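Local atomic coordinates of tetracycline Repressor, class A (Pseudomonas sp., PDB entry 5MRU), a protein that represses the tetracycline resistance gene by binding its operator through a helix-turn-helix region, and loses operator affinity when it binds tetracycline. Residues D73-R76 with S77-G81; G143-L146 with E147-G151. One frame throughout, in Å; residues are numbered along the deposited sequence.

Contact 1: D73-R76 with S77-G81; sequences DDWR and SFLTG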
ATOM      1  N   ASP A  73      -5.844   8.880 -26.473  1.00112.13           N
ATOM      2  CA  ASP A  73      -4.758   8.409 -25.610  1.00107.44           C
ATOM      3  C   ASP A  73      -3.501   7.985 -26.390  1.00111.38           C
ATOM      4  O   ASP A  73      -3.593   7.476 -27.503  1.00119.20           O
ATOM      5  CB  ASP A  73      -5.233   7.226 -24.746  1.00104.23           C
ATOM      6  CG  ASP A  73      -5.332   7.569 -23.261  1.00 98.04           C
ATOM      7  OD1 ASP A  73      -4.408   8.237 -22.746  1.00 96.44           O
ATOM      8  OD2 ASP A  73      -6.311   7.138 -22.600  1.00 96.43           O
ATOM      9  N   ASP A  74      -2.331   8.244 -25.810  1.00107.21           N
ATOM     10  CA  ASP A  74      -1.114   7.499 -26.130  1.00108.05           C
ATOM     11  C   ASP A  74      -0.774   6.723 -24.843  1.00102.83           C
ATOM     12  O   ASP A  74      -1.434   6.909 -23.791  1.00 97.26           O
ATOM     13  CB  ASP A  74       0.030   8.430 -26.587  1.00109.85           C
ATOM     14  CG  ASP A  74       1.011   8.793 -25.460  1.00104.11           C
ATOM     15  OD1 ASP A  74       0.582   9.436 -24.462  1.00 98.91           O
ATOM     16  OD2 ASP A  74       2.210   8.437 -25.569  1.00102.58           O
ATOM     17  N   TRP A  75       0.244   5.861 -24.895  1.00103.73           N
ATOM     18  CA  TRP A  75       0.518   4.979 -23.741  1.00 97.71           C
ATOM     19  C   TRP A  75       0.870   5.750 -22.450  1.00 91.15           C
ATOM     20  O   TRP A  75       0.245   5.523 -21.429  1.00 86.14           O
ATOM     21  CB  TRP A  75       1.520   3.846 -24.088  1.00 99.80           C
ATOM     22  CG  TRP A  75       2.967   4.205 -24.194  1.00100.44           C
ATOM     23  CD1 TRP A  75       3.646   4.502 -25.321  1.00107.14           C
ATOM     24  CD2 TRP A  75       3.921   4.248 -23.130  1.00 96.08           C
ATOM     25  NE1 TRP A  75       4.967   4.747 -25.035  1.00107.33           N
ATOM     26  CE2 TRP A  75       5.156   4.604 -23.690  1.00100.54           C
ATOM     27  CE3 TRP A  75       3.844   4.042 -21.755  1.00 89.33           C
ATOM     28  CZ2 TRP A  75       6.304   4.745 -22.926  1.00 98.82           C
ATOM     29  CZ3 TRP A  75       4.977   4.194 -21.000  1.00 87.15           C
ATOM     30  CH2 TRP A  75       6.187   4.540 -21.580  1.00 92.02           C
ATOM     31  N   ARG A  76       1.819   6.682 -22.515  1.00 92.34           N
ATOM     32  CA  ARG A  76       2.164   7.526 -21.367  1.00 87.56           C
ATOM     33  C   ARG A  76       0.922   8.161 -20.781  1.00 83.25           C
ATOM     34  O   ARG A  76       0.667   8.023 -19.598  1.00 76.51           O
ATOM     35  CB  ARG A  76       3.129   8.651 -21.751  1.00 92.03           C
ATOM     36  CG  ARG A  76       4.602   8.300 -21.624  1.00 95.13           C
ATOM     37  CD  ARG A  76       5.466   9.412 -22.204  1.00100.86           C
ATOM     38  NE  ARG A  76       6.787   8.926 -22.595  1.00106.32           N
ATOM     39  CZ  ARG A  76       7.794   8.682 -21.755  1.00105.76           C
ATOM     40  NH1 ARG A  76       7.635   8.881 -20.447  1.00101.03           N
ATOM     41  NH2 ARG A  76       8.966   8.231 -22.226  1.00109.29           N
ATOM     42  N   SER A  77       0.166   8.867 -21.623  1.00 86.30           N
ATOM     43  CA  SER A  77      -0.994   9.627 -21.172  1.00 82.18           C
ATOM     44  C   SER A  77      -2.062   8.728 -20.559  1.00 78.26           C
ATOM     45  O   SER A  77      -2.742   9.154 -19.640  1.00 74.67           O
ATOM     46  CB  SER A  77      -1.598  10.419 -22.317  1.00 86.80           C
ATOM     47  OG  SER A  77      -2.301   9.554 -23.181  1.00 90.15           O
ATOM     48  N   PHE A  78      -2.195   7.495 -21.057  1.00 80.02           N
ATOM     49  CA  PHE A  78      -3.129   6.517 -20.482  1.00 76.98           C
ATOM     50  C   PHE A  78      -2.716   6.003 -19.095  1.00 70.68           C
ATOM     51  O   PHE A  78      -3.513   6.025 -18.156  1.00 65.09           O
ATOM     52  CB  PHE A  78      -3.311   5.310 -21.405  1.00 82.68           C
ATOM     53  CG  PHE A  78      -3.942   4.141 -20.718  1.00 81.62           C
ATOM     54  CD1 PHE A  78      -5.264   4.198 -20.314  1.00 81.41           C
ATOM     55  CD2 PHE A  78      -3.206   3.008 -20.412  1.00 82.33           C
ATOM     56  CE1 PHE A  78      -5.848   3.143 -19.620  1.00 79.54           C
ATOM     57  CE2 PHE A  78      -3.788   1.946 -19.724  1.00 81.21           C
ATOM     58  CZ  PHE A  78      -5.114   2.014 -19.325  1.00 78.98           C
ATOM     59  N   LEU A  79      -1.492   5.494 -18.975  1.00 69.71           N
ATOM     60  CA  LEU A  79      -1.001   5.007 -17.686  1.00 64.72           C
ATOM     61  C   LEU A  79      -0.969   6.087 -16.624  1.00 62.36           C
ATOM     62  O   LEU A  79      -1.242   5.804 -15.438  1.00 59.88           O
ATOM     63  CB  LEU A  79       0.407   4.441 -17.794  1.00 65.25           C
ATOM     64  CG  LEU A  79       0.559   3.178 -18.622  1.00 68.73           C
ATOM     65  CD1 LEU A  79       2.043   2.883 -18.856  1.00 72.08           C
ATOM     66  CD2 LEU A  79      -0.146   1.975 -18.032  1.00 65.64           C
ATOM     67  N   THR A  80      -0.597   7.302 -17.039  1.00 64.74           N
ATOM     68  CA  THR A  80      -0.534   8.451 -16.142  1.00 62.98           C
ATOM     69  C   THR A  80      -1.920   8.780 -15.661  1.00 60.55           C
ATOM     70  O   THR A  80      -2.200   8.751 -14.453  1.00 58.43           O
ATOM     71  CB  THR A  80       0.026   9.695 -16.832  1.00 67.71           C
ATOM     72  OG1 THR A  80       1.445   9.555 -17.021  1.00 71.29           O
ATOM     73  CG2 THR A  80      -0.247  10.916 -15.992  1.00 66.56           C
ATOM     74  N   GLY A  81      -2.785   9.070 -16.620  1.00 62.08           N
ATOM     75  CA  GLY A  81      -4.162   9.374 -16.333  1.00 61.08           C
ATOM     76  C   GLY A  81      -4.825   8.277 -15.529  1.00 58.50           C
ATOM     77  O   GLY A  81      -5.474   8.540 -14.502  1.00 55.31           O
TER

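Contact 2: G143-L146 with E147-G151; sequences GAVL and EEQAG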
ATOM      1  N   GLY A 143      -0.152   1.761  -2.269  1.00 37.86           N
ATOM      2  CA  GLY A 143       0.848   2.106  -1.270  1.00 37.07           C
ATOM      3  C   GLY A 143       0.743   3.585  -0.945  1.00 36.56           C
ATOM      4  O   GLY A 143       0.537   3.948   0.225  1.00 32.61           O
ATOM      5  N   ALA A 144       0.832   4.439  -1.982  1.00 36.62           N
ATOM      6  CA  ALA A 144       0.860   5.889  -1.747  1.00 37.34           C
ATOM      7  C   ALA A 144      -0.408   6.343  -0.996  1.00 35.20           C
ATOM      8  O   ALA A 144      -0.322   7.064  -0.000  1.00 34.35           O
ATOM      9  CB  ALA A 144       0.998   6.650  -3.030  1.00 37.99           C
ATOM     10  N   VAL A 145      -1.562   5.849  -1.422  1.00 32.48           N
ATOM     11  CA  VAL A 145      -2.798   6.293  -0.840  1.00 31.77           C
ATOM     12  C   VAL A 145      -2.890   5.772   0.574  1.00 32.09           C
ATOM     13  O   VAL A 145      -3.237   6.530   1.483  1.00 32.12           O
ATOM     14  CB  VAL A 145      -4.003   5.832  -1.650  1.00 32.39           C
ATOM     15  CG1 VAL A 145      -5.296   6.130  -0.911  1.00 31.63           C
ATOM     16  CG2 VAL A 145      -3.985   6.498  -3.022  1.00 35.56           C
ATOM     17  N   LEU A 146      -2.561   4.496   0.776  1.00 30.95           N
ATOM     18  CA  LEU A 146      -2.602   3.950   2.120  1.00 30.86           C
ATOM     19  C   LEU A 146      -1.830   4.836   3.081  1.00 31.28           C
ATOM     20  O   LEU A 146      -2.290   5.094   4.166  1.00 33.15           O
ATOM     21  CB  LEU A 146      -2.010   2.548   2.164  1.00 32.76           C
ATOM     22  CG  LEU A 146      -2.191   1.755   3.460  1.00 33.79           C
ATOM     23  CD1 LEU A 146      -3.604   1.242   3.581  1.00 33.10           C
ATOM     24  CD2 LEU A 146      -1.225   0.591   3.449  1.00 36.03           C
ATOM     25  N   GLU A 147      -0.656   5.297   2.692  1.00 32.92           N
ATOM     26  CA  GLU A 147       0.178   6.086   3.591  1.00 35.00           C
ATOM     27  C   GLU A 147      -0.452   7.436   3.776  1.00 36.06           C
ATOM     28  O   GLU A 147      -0.535   7.936   4.896  1.00 39.51           O
ATOM     29  CB  GLU A 147       1.602   6.190   3.098  1.00 36.94           C
ATOM     30  CG  GLU A 147       2.337   4.849   3.058  1.00 37.76           C
ATOM     31  CD  GLU A 147       3.358   4.734   4.163  1.00 41.35           C
ATOM     32  OE1 GLU A 147       3.173   5.435   5.179  1.00 43.11           O
ATOM     33  OE2 GLU A 147       4.337   3.966   4.015  1.00 42.81           O
ATOM     34  N   GLU A 148      -0.983   8.006   2.714  1.00 34.66           N
ATOM     35  CA  GLU A 148      -1.702   9.260   2.886  1.00 35.88           C
ATOM     36  C   GLU A 148      -2.911   9.142   3.836  1.00 33.83           C
ATOM     37  O   GLU A 148      -3.135  10.009   4.658  1.00 34.32           O
ATOM     38  CB  GLU A 148      -2.149   9.817   1.520  1.00 37.77           C
ATOM     39  CG  GLU A 148      -3.037  11.055   1.677  1.00 40.28           C
ATOM     40  CD  GLU A 148      -3.344  11.799   0.396  1.00 41.88           C
ATOM     41  OE1 GLU A 148      -3.018  11.309  -0.720  1.00 39.31           O
ATOM     42  OE2 GLU A 148      -3.923  12.908   0.571  1.00 46.22           O
ATOM     43  N   GLN A 149      -3.693   8.066   3.695  1.00 32.13           N
ATOM     44  CA  GLN A 149      -4.971   7.915   4.398  1.00 30.86           C
ATOM     45  C   GLN A 149      -4.798   7.602   5.855  1.00 33.25           C
ATOM     46  O   GLN A 149      -5.503   8.134   6.685  1.00 37.55           O
ATOM     47  CB  GLN A 149      -5.811   6.880   3.708  1.00 28.81           C
ATOM     48  CG  GLN A 149      -6.610   7.495   2.583  1.00 30.01           C
ATOM     49  CD  GLN A 149      -7.471   6.538   1.794  1.00 29.34           C
ATOM     50  OE1 GLN A 149      -7.223   5.343   1.738  1.00 33.04           O
ATOM     51  NE2 GLN A 149      -8.467   7.077   1.134  1.00 30.52           N
ATOM     52  N   ALA A 150      -3.828   6.762   6.162  1.00 33.79           N
ATOM     53  CA  ALA A 150      -3.473   6.426   7.509  1.00 35.26           C
ATOM     54  C   ALA A 150      -2.829   7.579   8.275  1.00 40.59           C
ATOM     55  O   ALA A 150      -3.159   7.828   9.418  1.00 42.37           O
ATOM     56  CB  ALA A 150      -2.492   5.279   7.432  1.00 35.57           C
ATOM     57  N   GLY A 151      -1.864   8.260   7.659  1.00 43.89           N
ATOM     58  CA  GLY A 151      -1.195   9.404   8.277  1.00 49.06           C
ATOM     59  C   GLY A 151      -2.231  10.396   8.768  1.00 53.58           C
ATOM     60  O   GLY A 151      -2.159  10.895   9.901  1.00 54.45           O
TER

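Contact 1: D73-R76 with S77-G81
Ser-77 meets both aspartates that precede helix 75-91. The backbone N of Ser-77 donates to OD1 of Asp-74 at 2.9 Å and arrives from above the carboxylate plane. The hydroxyl lies between its own backbone N and carbonyl carbon (chi1 75°), a torsion that turns OG back toward the start of the helix. There Ser-77 OG lies within hydrogen-bonding distance of both Asp-73 OD1 and the carbonyl O of Asp-74.

Phe-78 N takes up the carbonyl of Asp-74 in an i to i+4 bond. The phenyl ring leads away, with CG anti to the backbone N, while CB of Phe-78 stays beside the Asp-73 carboxylate, 3.4 Å from Asp-73 OD1. Carboxylate and ring planes stand 89° apart, and OD2 lies near the ring plane at its edge. These bonds define the helix N-terminus: Asp-74 is the N-cap, its carboxylate accepting the Ser-77 amide of the first turn, a capping bond. The site belongs to the C-terminal, ligand-binding domain of the TetR family, and the Phe-78 side chain is about 6 Å from bound 5a,6-anhydrotetracycline.

Leu-79 N donates to Trp-75 O with a nearly straight N-H...O angle of 175°. One turn apart, the side chains also touch: Leu-79 CD1 approaches the indole at its edge, in the ring plane, 3.6 Å from Trp-75 CE3. Arg-76 CG lies over one face of the indole, and Phe-125 makes an edge-to-face contact with the same ring.

Thr-80 grips Arg-76 O twice. Thr-80 N bonds to Arg-76 O at 2.9 Å. From above the carbonyl plane, Thr-80 OG1 adds a second bond to Arg-76 O at 3.1 Å.

Contact 2: G143-L146 with E147-G151
Val-145 lays its CG1 methyl along the terminal amide of Gln-149, one turn further on in helix 127-153, a long helix of the TetR ligand-binding domain that also contributes to the dimer interface. The two side chains run side by side in the same direction. Val-145 CG1 comes within 3.4 Å of Gln-149 OE1. It is put there by a first torsion that sets it anti to the backbone N (chi1 171°). The amide is held at both ends from outside the helix: NE2 donates to Leu-90 O, and OE1 accepts from Ala-97 N, which fixes its rotation beside the methyl.

Successive i to i+4 backbone bonds establish the regular helix. Glu-147 N reaches Gly-143 O at 3.1 Å, Glu-148 N reaches Ala-144 O, and Gln-149 N reaches Val-145 O at 2.7 Å.

Glu-147 folds at chi2 (-107°), and its OE1 accepts from Gly-102 N of the second subunit; the side chain is about 4 Å from a bound magnesium ion. Glu-148 stays extended instead and pairs with Arg-87 of its own chain. At Ala-150, N bonds to Leu-146 O and the CB methyl rests 3.3 Å from that same carbonyl oxygen.

How the contacts relate
Both contacts are local, each within one helix of the ligand-binding domain, and their centres are 24 Å apart with no touch between them. Contact 1 is partly buried and sits at the start of helix 75-91, where a carboxylate caps an amide that has no preceding turn and a hydroxyl sits between acceptors. Contact 2 is buried, lies well inside helix 127-153, and relies on main-chain bonds across the segments while its polar ends find partners elsewhere. The helices themselves meet: Leu-79 packs on Leu-134 and Ile-137, and Val-145 packs on Leu-90 and Leu-91. Only contact 2 touches the second subunit, whereas contact 1 stays within its own chain.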